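Local coordinates for protein L-lysine 6-monooxygenase involved in desferrioxamine biosynthesis (Erwinia amylovora CFBP1430, PDB 5O8P) that uses FAD and NADPH to N-hydroxylate an amine, probably cadaverine, in the biosynthesis of the siderophore desferrioxamine, at residues S54-L65 and F96-C107. Residues are numbered along the deposited sequence; the frame is centred on the assembly and turned at random.
Sequences SAHLQTPFMADL and FFLMRKEYNQYC. With FAD (flavin-adenine dinucleotide), chain C.
Leu57 lays CD2 over one face of the Tyr103 ring, while Cys107 SG sits on the opposite face. The Phe97 ring receives Thr59 N at its edge, in plane. The Phe61 and Phe96 planes are tilted by only 18°, but with centroids 5.7 Å apart little of one covers the other. In a Met-aromatic contact, a bend at Met62 chi2 (84°) brings SD to the Phe96 edge and over a face of Phe61; another at chi3 turns CE onto Phe96 CE1 (3.6 Å). The Arg100 guanidinium has His56 O over one face and flavin C7M over the other; NH2 forms a salt bridge with Glu206.

The backbones join antiparallel at His56 and Met99, a non-hydrogen-bonded pair. Leu57 N donates to Leu98 O (2.8 Å, 165°) and Arg100 N to Ala55 O (3.0 Å). Leu57, Gln58 and Arg100 line the FAD pocket: Gln58 N binds flavin O4 (3.1 Å), Leu57 CD2 touches it, and Arg100 also belongs to the NADP(+) site. Tyr106 OH accepts from Leu65 N (3.0 Å) and bonds Tyr75 O.

Strand 97-99 leads into helix 100-113, with Met99 at the N-cap position. Helix 18-27 packs on Leu65 and Tyr103, helix 77-83 on Phe61 and Leu98, and Phe96 stacks on Phe96 of a neighbouring subunit.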
ATOM      1  N   SER B  54       2.770   8.066  18.369  1.00 45.28           N
ATOM      2  CA  SER B  54       2.621   7.663  16.978  1.00 46.70           C
ATOM      3  C   SER B  54       3.926   7.665  16.191  1.00 43.27           C
ATOM      4  O   SER B  54       3.961   7.134  15.099  1.00 56.83           O
ATOM      5  CB  SER B  54       1.614   8.586  16.277  1.00 50.22           C
ATOM      6  OG  SER B  54       2.166   9.880  16.098  1.00 55.68           O
ATOM      7  N   ALA B  55       4.982   8.268  16.722  1.00 41.89           N
ATOM      8  CA  ALA B  55       6.239   8.472  15.972  1.00 46.15           C
ATOM      9  C   ALA B  55       7.045   7.189  15.738  1.00 44.84           C
ATOM     10  O   ALA B  55       7.323   6.455  16.693  1.00 40.34           O
ATOM     11  CB  ALA B  55       7.110   9.481  16.707  1.00 47.87           C
ATOM     12  N   HIS B  56       7.416   6.932  14.478  1.00 51.36           N
ATOM     13  CA  HIS B  56       8.336   5.829  14.113  1.00 52.14           C
ATOM     14  C   HIS B  56       9.687   6.344  13.679  1.00 46.48           C
ATOM     15  O   HIS B  56       9.839   7.508  13.359  1.00 44.61           O
ATOM     16  CB  HIS B  56       7.818   4.923  12.971  1.00 58.50           C
ATOM     17  CG  HIS B  56       6.949   5.607  11.979  1.00 62.35           C
ATOM     18  ND1 HIS B  56       5.589   5.692  12.145  1.00 71.76           N
ATOM     19  CD2 HIS B  56       7.226   6.189  10.786  1.00 71.98           C
ATOM     20  CE1 HIS B  56       5.063   6.341  11.118  1.00 89.80           C
ATOM     21  NE2 HIS B  56       6.036   6.656  10.281  1.00 86.33           N
ATOM     22  N   LEU B  57      10.658   5.440  13.632  1.00 46.19           N
ATOM     23  CA  LEU B  57      11.900   5.693  12.923  1.00 46.49           C
ATOM     24  C   LEU B  57      11.659   5.730  11.413  1.00 44.27           C
ATOM     25  O   LEU B  57      10.701   5.128  10.899  1.00 42.55           O
ATOM     26  CB  LEU B  57      12.929   4.603  13.218  1.00 50.34           C
ATOM     27  CG  LEU B  57      13.390   4.346  14.648  1.00 50.63           C
ATOM     28  CD1 LEU B  57      14.231   3.086  14.684  1.00 59.59           C
ATOM     29  CD2 LEU B  57      14.178   5.519  15.171  1.00 52.22           C
ATOM     30  N   GLN B  58      12.564   6.398  10.710  1.00 43.89           N
ATOM     31  CA  GLN B  58      12.457   6.576   9.259  1.00 46.77           C
ATOM     32  C   GLN B  58      13.261   5.524   8.507  1.00 44.26           C
ATOM     33  O   GLN B  58      13.575   5.679   7.333  1.00 43.08           O
ATOM     34  CB  GLN B  58      12.951   7.978   8.884  1.00 51.82           C
ATOM     35  CG  GLN B  58      12.212   9.137   9.533  1.00 58.52           C
ATOM     36  CD  GLN B  58      10.705   8.992   9.444  1.00 63.10           C
ATOM     37  OE1 GLN B  58      10.090   9.313   8.426  1.00 67.40           O
ATOM     38  NE2 GLN B  58      10.112   8.457  10.499  1.00 57.21           N
ATOM     39  N   THR B  59      13.534   4.417   9.188  1.00 47.69           N
ATOM     40  CA  THR B  59      14.636   3.537   8.861  1.00 45.90           C
ATOM     41  C   THR B  59      14.230   2.122   9.322  1.00 44.72           C
ATOM     42  O   THR B  59      13.751   1.946  10.463  1.00 55.09           O
ATOM     43  CB  THR B  59      15.913   4.099   9.546  1.00 46.41           C
ATOM     44  OG1 THR B  59      16.993   4.048   8.629  1.00 44.95           O
ATOM     45  CG2 THR B  59      16.279   3.405  10.898  1.00 49.18           C
ATOM     46  N   PRO B  60      14.375   1.108   8.449  1.00 39.69           N
ATOM     47  CA  PRO B  60      13.939  -0.250   8.824  1.00 38.76           C
ATOM     48  C   PRO B  60      14.735  -0.810   9.993  1.00 41.03           C
ATOM     49  O   PRO B  60      15.862  -0.353  10.242  1.00 43.95           O
ATOM     50  CB  PRO B  60      14.223  -1.072   7.575  1.00 41.48           C
ATOM     51  CG  PRO B  60      14.321  -0.072   6.479  1.00 43.01           C
ATOM     52  CD  PRO B  60      14.965   1.119   7.108  1.00 41.42           C
ATOM     53  N   PHE B  61      14.159  -1.778  10.703  1.00 40.03           N
ATOM     54  CA  PHE B  61      14.762  -2.259  11.957  1.00 38.58           C
ATOM     55  C   PHE B  61      16.149  -2.891  11.835  1.00 37.65           C
ATOM     56  O   PHE B  61      16.864  -2.935  12.815  1.00 47.78           O
ATOM     57  CB  PHE B  61      13.825  -3.199  12.721  1.00 36.75           C
ATOM     58  CG  PHE B  61      13.558  -4.511  12.033  1.00 38.17           C
ATOM     59  CD1 PHE B  61      14.479  -5.551  12.078  1.00 34.78           C
ATOM     60  CD2 PHE B  61      12.351  -4.723  11.362  1.00 39.92           C
ATOM     61  CE1 PHE B  61      14.218  -6.758  11.460  1.00 34.45           C
ATOM     62  CE2 PHE B  61      12.084  -5.931  10.747  1.00 37.10           C
ATOM     63  CZ  PHE B  61      13.017  -6.948  10.800  1.00 36.43           C
ATOM     64  N   MET B  62      16.532  -3.375  10.660  1.00 38.06           N
ATOM     65  CA  MET B  62      17.897  -3.860  10.418  1.00 38.50           C
ATOM     66  C   MET B  62      18.948  -2.778  10.640  1.00 36.79           C
ATOM     67  O   MET B  62      20.112  -3.089  10.842  1.00 40.79           O
ATOM     68  CB  MET B  62      18.052  -4.410   8.990  1.00 42.90           C
ATOM     69  CG  MET B  62      17.217  -5.648   8.695  1.00 45.10           C
ATOM     70  SD  MET B  62      15.522  -5.240   8.223  1.00 51.19           S
ATOM     71  CE  MET B  62      15.745  -4.814   6.489  1.00 51.30           C
ATOM     72  N   ALA B  63      18.558  -1.508  10.573  1.00 37.52           N
ATOM     73  CA  ALA B  63      19.411  -0.411  11.041  1.00 42.39           C
ATOM     74  C   ALA B  63      19.178  -0.206  12.539  1.00 44.21           C
ATOM     75  O   ALA B  63      18.622   0.800  12.997  1.00 49.75           O
ATOM     76  CB  ALA B  63      19.146   0.866  10.262  1.00 44.91           C
ATOM     77  N   ASP B  64      19.619  -1.213  13.277  1.00 42.23           N
ATOM     78  CA  ASP B  64      19.661  -1.219  14.717  1.00 41.23           C
ATOM     79  C   ASP B  64      21.143  -0.977  15.074  1.00 43.34           C
ATOM     80  O   ASP B  64      21.856  -0.343  14.303  1.00 42.87           O
ATOM     81  CB  ASP B  64      19.084  -2.550  15.252  1.00 40.52           C
ATOM     82  CG  ASP B  64      19.880  -3.799  14.804  1.00 39.06           C
ATOM     83  OD1 ASP B  64      20.972  -3.677  14.213  1.00 37.10           O
ATOM     84  OD2 ASP B  64      19.402  -4.925  15.043  1.00 39.31           O
ATOM     85  N   LEU B  65      21.623  -1.479  16.208  1.00 41.25           N
ATOM     86  CA  LEU B  65      22.967  -1.130  16.667  1.00 40.90           C
ATOM     87  C   LEU B  65      24.076  -1.930  15.974  1.00 40.44           C
ATOM     88  O   LEU B  65      25.225  -1.467  15.897  1.00 38.97           O
ATOM     89  CB  LEU B  65      23.033  -1.306  18.183  1.00 42.78           C
ATOM     90  CG  LEU B  65      22.071  -0.402  18.972  1.00 42.94           C
ATOM     91  CD1 LEU B  65      21.812  -0.926  20.377  1.00 43.59           C
ATOM     92  CD2 LEU B  65      22.620   1.019  19.026  1.00 42.45           C
ATOM     93  N   PHE B  96       8.398  -2.834   9.255  1.00 36.73           N
ATOM     94  CA  PHE B  96       9.828  -2.571   9.273  1.00 39.20           C
ATOM     95  C   PHE B  96      10.265  -1.477  10.250  1.00 37.71           C
ATOM     96  O   PHE B  96      11.414  -1.479  10.698  1.00 44.81           O
ATOM     97  CB  PHE B  96      10.358  -2.254   7.850  1.00 40.11           C
ATOM     98  CG  PHE B  96      10.740  -3.491   7.052  1.00 39.39           C
ATOM     99  CD1 PHE B  96      11.907  -4.202   7.337  1.00 43.19           C
ATOM    100  CD2 PHE B  96       9.935  -3.948   6.036  1.00 36.27           C
ATOM    101  CE1 PHE B  96      12.236  -5.336   6.625  1.00 46.42           C
ATOM    102  CE2 PHE B  96      10.262  -5.075   5.311  1.00 39.23           C
ATOM    103  CZ  PHE B  96      11.413  -5.773   5.604  1.00 45.58           C
ATOM    104  N   PHE B  97       9.362  -0.562  10.591  1.00 34.81           N
ATOM    105  CA  PHE B  97       9.747   0.667  11.277  1.00 36.40           C
ATOM    106  C   PHE B  97       9.353   0.643  12.732  1.00 37.64           C
ATOM    107  O   PHE B  97       8.153   0.585  13.062  1.00 37.23           O
ATOM    108  CB  PHE B  97       9.136   1.867  10.571  1.00 36.19           C
ATOM    109  CG  PHE B  97       9.526   1.946   9.134  1.00 35.78           C
ATOM    110  CD1 PHE B  97      10.755   2.461   8.775  1.00 35.58           C
ATOM    111  CD2 PHE B  97       8.692   1.445   8.145  1.00 38.32           C
ATOM    112  CE1 PHE B  97      11.140   2.519   7.453  1.00 37.54           C
ATOM    113  CE2 PHE B  97       9.074   1.486   6.816  1.00 38.54           C
ATOM    114  CZ  PHE B  97      10.299   2.023   6.467  1.00 38.67           C
ATOM    115  N   LEU B  98      10.370   0.686  13.593  1.00 35.44           N
ATOM    116  CA  LEU B  98      10.140   0.666  15.012  1.00 33.03           C
ATOM    117  C   LEU B  98       9.518   1.980  15.466  1.00 34.39           C
ATOM    118  O   LEU B  98       9.819   3.048  14.919  1.00 30.71           O
ATOM    119  CB  LEU B  98      11.456   0.502  15.738  1.00 35.01           C
ATOM    120  CG  LEU B  98      12.241  -0.785  15.584  1.00 37.74           C
ATOM    121  CD1 LEU B  98      13.605  -0.649  16.272  1.00 36.18           C
ATOM    122  CD2 LEU B  98      11.442  -1.943  16.162  1.00 37.51           C
ATOM    123  N   MET B  99       8.666   1.897  16.484  1.00 32.91           N
ATOM    124  CA  MET B  99       8.211   3.080  17.205  1.00 32.40           C
ATOM    125  C   MET B  99       9.432   3.677  17.915  1.00 33.37           C
ATOM    126  O   MET B  99      10.240   2.934  18.446  1.00 30.81           O
ATOM    127  CB  MET B  99       7.189   2.691  18.272  1.00 33.34           C
ATOM    128  CG  MET B  99       5.939   1.942  17.818  1.00 33.44           C
ATOM    129  SD  MET B  99       5.126   2.560  16.336  1.00 35.85           S
ATOM    130  CE  MET B  99       4.823   4.294  16.680  1.00 35.74           C
ATOM    131  N   ARG B 100       9.563   5.000  17.968  1.00 35.86           N
ATOM    132  CA  ARG B 100      10.667   5.614  18.715  1.00 36.67           C
ATOM    133  C   ARG B 100      10.703   5.176  20.153  1.00 37.22           C
ATOM    134  O   ARG B 100      11.780   5.036  20.716  1.00 41.30           O
ATOM    135  CB  ARG B 100      10.593   7.131  18.717  1.00 42.97           C
ATOM    136  CG  ARG B 100      10.858   7.766  17.381  1.00 49.71           C
ATOM    137  CD  ARG B 100      11.902   8.860  17.456  1.00 58.98           C
ATOM    138  NE  ARG B 100      11.734   9.713  16.297  1.00 64.99           N
ATOM    139  CZ  ARG B 100      10.827  10.679  16.185  1.00 57.28           C
ATOM    140  NH1 ARG B 100       9.960  10.933  17.157  1.00 53.90           N
ATOM    141  NH2 ARG B 100      10.768  11.380  15.059  1.00 58.24           N
ATOM    142  N   LYS B 101       9.538   4.979  20.753  1.00 37.20           N
ATOM    143  CA  LYS B 101       9.485   4.504  22.121  1.00 40.77           C
ATOM    144  C   LYS B 101      10.127   3.127  22.246  1.00 37.51           C
ATOM    145  O   LYS B 101      10.839   2.872  23.209  1.00 37.42           O
ATOM    146  CB  LYS B 101       8.051   4.501  22.656  1.00 47.22           C
ATOM    147  CG  LYS B 101       7.873   3.752  23.971  1.00 55.72           C
ATOM    148  CD  LYS B 101       6.695   4.263  24.781  1.00 65.55           C
ATOM    149  CE  LYS B 101       7.131   5.409  25.675  1.00 74.63           C
ATOM    150  NZ  LYS B 101       5.970   6.077  26.324  1.00 83.05           N
ATOM    151  N   GLU B 102       9.886   2.252  21.280  1.00 36.00           N
ATOM    152  CA  GLU B 102      10.460   0.919  21.325  1.00 34.75           C
ATOM    153  C   GLU B 102      11.965   0.957  21.039  1.00 33.25           C
ATOM    154  O   GLU B 102      12.721   0.223  21.653  1.00 33.64           O
ATOM    155  CB  GLU B 102       9.728  -0.019  20.369  1.00 36.29           C
ATOM    156  CG  GLU B 102      10.124  -1.479  20.520  1.00 40.88           C
ATOM    157  CD  GLU B 102       9.045  -2.450  20.075  1.00 43.23           C
ATOM    158  OE1 GLU B 102       8.400  -2.232  19.028  1.00 40.58           O
ATOM    159  OE2 GLU B 102       8.857  -3.458  20.784  1.00 49.67           O
ATOM    160  N   TYR B 103      12.409   1.815  20.127  1.00 32.92           N
ATOM    161  CA  TYR B 103      13.831   1.906  19.815  1.00 33.73           C
ATOM    162  C   TYR B 103      14.575   2.363  21.040  1.00 38.38           C
ATOM    163  O   TYR B 103      15.665   1.863  21.341  1.00 37.60           O
ATOM    164  CB  TYR B 103      14.086   2.880  18.675  1.00 33.05           C
ATOM    165  CG  TYR B 103      15.548   3.069  18.302  1.00 33.97           C
ATOM    166  CD1 TYR B 103      16.249   2.101  17.599  1.00 34.78           C
ATOM    167  CD2 TYR B 103      16.214   4.228  18.630  1.00 34.11           C
ATOM    168  CE1 TYR B 103      17.578   2.287  17.239  1.00 34.83           C
ATOM    169  CE2 TYR B 103      17.546   4.425  18.274  1.00 32.63           C
ATOM    170  CZ  TYR B 103      18.218   3.457  17.584  1.00 34.26           C
ATOM    171  OH  TYR B 103      19.535   3.661  17.244  1.00 38.35           O
ATOM    172  N   ASN B 104      13.968   3.310  21.749  1.00 41.31           N
ATOM    173  CA  ASN B 104      14.548   3.850  22.970  1.00 41.97           C
ATOM    174  C   ASN B 104      14.636   2.766  24.028  1.00 39.01           C
ATOM    175  O   ASN B 104      15.674   2.622  24.653  1.00 43.61           O
ATOM    176  CB  ASN B 104      13.735   5.045  23.479  1.00 44.66           C
ATOM    177  CG  ASN B 104      14.426   5.795  24.608  1.00 44.30           C
ATOM    178  OD1 ASN B 104      15.605   6.159  24.495  1.00 44.49           O
ATOM    179  ND2 ASN B 104      13.696   6.037  25.697  1.00 42.65           N
ATOM    180  N   GLN B 105      13.560   2.003  24.216  1.00 34.46           N
ATOM    181  CA  GLN B 105      13.567   0.860  25.132  1.00 34.48           C
ATOM    182  C   GLN B 105      14.644  -0.164  24.770  1.00 36.43           C
ATOM    183  O   GLN B 105      15.326  -0.692  25.654  1.00 39.87           O
ATOM    184  CB  GLN B 105      12.212   0.157  25.124  1.00 34.06           C
ATOM    185  CG  GLN B 105      11.111   0.871  25.880  1.00 33.81           C
ATOM    186  CD  GLN B 105       9.763   0.202  25.713  1.00 35.47           C
ATOM    187  OE1 GLN B 105       9.635  -0.860  25.098  1.00 44.46           O
ATOM    188  NE2 GLN B 105       8.746   0.830  26.243  1.00 39.79           N
ATOM    189  N   TYR B 106      14.776  -0.439  23.473  1.00 36.02           N
ATOM    190  CA  TYR B 106      15.802  -1.349  22.954  1.00 35.88           C
ATOM    191  C   TYR B 106      17.229  -0.837  23.217  1.00 34.92           C
ATOM    192  O   TYR B 106      18.066  -1.584  23.712  1.00 36.27           O
ATOM    193  CB  TYR B 106      15.542  -1.654  21.457  1.00 32.51           C
ATOM    194  CG  TYR B 106      16.751  -2.027  20.619  1.00 29.71           C
ATOM    195  CD1 TYR B 106      17.376  -3.252  20.784  1.00 30.02           C
ATOM    196  CD2 TYR B 106      17.247  -1.165  19.636  1.00 27.87           C
ATOM    197  CE1 TYR B 106      18.487  -3.608  20.028  1.00 30.28           C
ATOM    198  CE2 TYR B 106      18.358  -1.500  18.867  1.00 28.86           C
ATOM    199  CZ  TYR B 106      18.981  -2.728  19.061  1.00 31.15           C
ATOM    200  OH  TYR B 106      20.094  -3.075  18.304  1.00 29.35           O
ATOM    201  N   CYS B 107      17.495   0.425  22.907  1.00 33.81           N
ATOM    202  CA  CYS B 107      18.815   1.005  23.180  1.00 36.00           C
ATOM    203  C   CYS B 107      19.159   0.973  24.668  1.00 34.80           C
ATOM    204  O   CYS B 107      20.314   0.805  25.031  1.00 37.45           O
ATOM    205  CB  CYS B 107      18.908   2.436  22.666  1.00 36.96           C
ATOM    206  SG  CYS B 107      19.026   2.544  20.869  1.00 36.51           S
TER
HETATM  207  PA  FAD C 501      23.332  11.942  20.559  1.00 81.94           P
HETATM  208  O1A FAD C 501      21.980  11.619  21.167  1.00 74.09           O
HETATM  209  O2A FAD C 501      23.661  13.373  20.207  1.00 70.04           O
HETATM  210  O5B FAD C 501      24.418  11.369  21.608  1.00 89.76           O
HETATM  211  C5B FAD C 501      25.426  12.184  22.196  1.00 93.35           C
HETATM  212  C4B FAD C 501      25.694  11.842  23.657  1.00 92.51           C
HETATM  213  O4B FAD C 501      26.973  12.372  24.040  1.00 91.14           O
HETATM  214  C3B FAD C 501      24.672  12.464  24.602  1.00 92.41           C
HETATM  215  O3B FAD C 501      24.230  11.463  25.529  1.00 71.22           O
HETATM  216  C2B FAD C 501      25.412  13.628  25.259  1.00 93.74           C
HETATM  217  O2B FAD C 501      24.991  13.913  26.597  1.00102.75           O
HETATM  218  C1B FAD C 501      26.848  13.139  25.246  1.00 89.91           C
HETATM  219  N9A FAD C 501      27.900  14.183  25.386  1.00 89.25           N
HETATM  220  C8A FAD C 501      28.055  15.331  24.693  1.00 89.69           C
HETATM  221  N7A FAD C 501      29.155  16.005  25.132  1.00 85.07           N
HETATM  222  C5A FAD C 501      29.719  15.281  26.122  1.00 83.69           C
HETATM  223  C6A FAD C 501      30.894  15.396  27.029  1.00 80.99           C
HETATM  224  N6A FAD C 501      31.726  16.464  26.966  1.00 86.95           N
HETATM  225  N1A FAD C 501      31.114  14.396  27.923  1.00 75.99           N
HETATM  226  C2A FAD C 501      30.301  13.321  28.010  1.00 77.16           C
HETATM  227  N3A FAD C 501      29.218  13.161  27.226  1.00 71.15           N
HETATM  228  C4A FAD C 501      28.883  14.082  26.282  1.00 82.70           C
HETATM  229  N1  FAD C 501      18.111   9.200  12.162  1.00100.83           N
HETATM  230  C2  FAD C 501      17.703   8.041  11.582  1.00100.06           C
HETATM  231  O2  FAD C 501      18.504   7.447  10.826  1.00 91.22           O
HETATM  232  N3  FAD C 501      16.478   7.514  11.801  1.00100.91           N
HETATM  233  C4  FAD C 501      15.580   8.112  12.605  1.00 95.54           C
HETATM  234  O4  FAD C 501      14.454   7.610  12.787  1.00 90.37           O
HETATM  235  C4X FAD C 501      15.948   9.383  13.277  1.00 93.34           C
HETATM  236  N5  FAD C 501      15.094  10.031  14.100  1.00 83.55           N
HETATM  237  C5X FAD C 501      15.461  11.191  14.694  1.00 95.47           C
HETATM  238  C6  FAD C 501      14.537  11.816  15.530  1.00103.36           C
HETATM  239  C7  FAD C 501      14.843  13.010  16.178  1.00104.55           C
HETATM  240  C7M FAD C 501      13.824  13.669  17.075  1.00 95.80           C
HETATM  241  C8  FAD C 501      16.186  13.625  15.968  1.00103.41           C
HETATM  242  C8M FAD C 501      16.541  14.915  16.656  1.00 98.10           C
HETATM  243  C9  FAD C 501      17.117  13.009  15.130  1.00105.69           C
HETATM  244  C9A FAD C 501      16.822  11.801  14.470  1.00105.54           C
HETATM  245  N10 FAD C 501      17.748  11.128  13.603  1.00112.87           N
HETATM  246  C10 FAD C 501      17.313   9.915  12.997  1.00101.91           C
HETATM  247  C1' FAD C 501      19.121  11.621  13.309  1.00113.15           C
HETATM  248  C2' FAD C 501      20.191  10.991  14.231  1.00109.04           C
HETATM  249  O2' FAD C 501      20.004   9.563  14.318  1.00 95.16           O
HETATM  250  C3' FAD C 501      20.225  11.593  15.648  1.00102.86           C
HETATM  251  O3' FAD C 501      20.519  12.997  15.590  1.00101.10           O
HETATM  252  C4' FAD C 501      21.248  10.920  16.573  1.00 97.60           C
HETATM  253  O4' FAD C 501      20.834  11.072  17.935  1.00 78.97           O
HETATM  254  C5' FAD C 501      22.654  11.496  16.421  1.00 99.50           C
HETATM  255  O5' FAD C 501      23.605  10.527  16.868  1.00 99.51           O
HETATM  256  P   FAD C 501      24.594  10.859  18.083  1.00 83.70           P
HETATM  257  O1P FAD C 501      25.420   9.621  18.363  1.00 76.54           O
HETATM  258  O2P FAD C 501      25.267  12.135  17.663  1.00 68.07           O
HETATM  259  O3P FAD C 501      23.445  11.013  19.227  1.00 95.50           O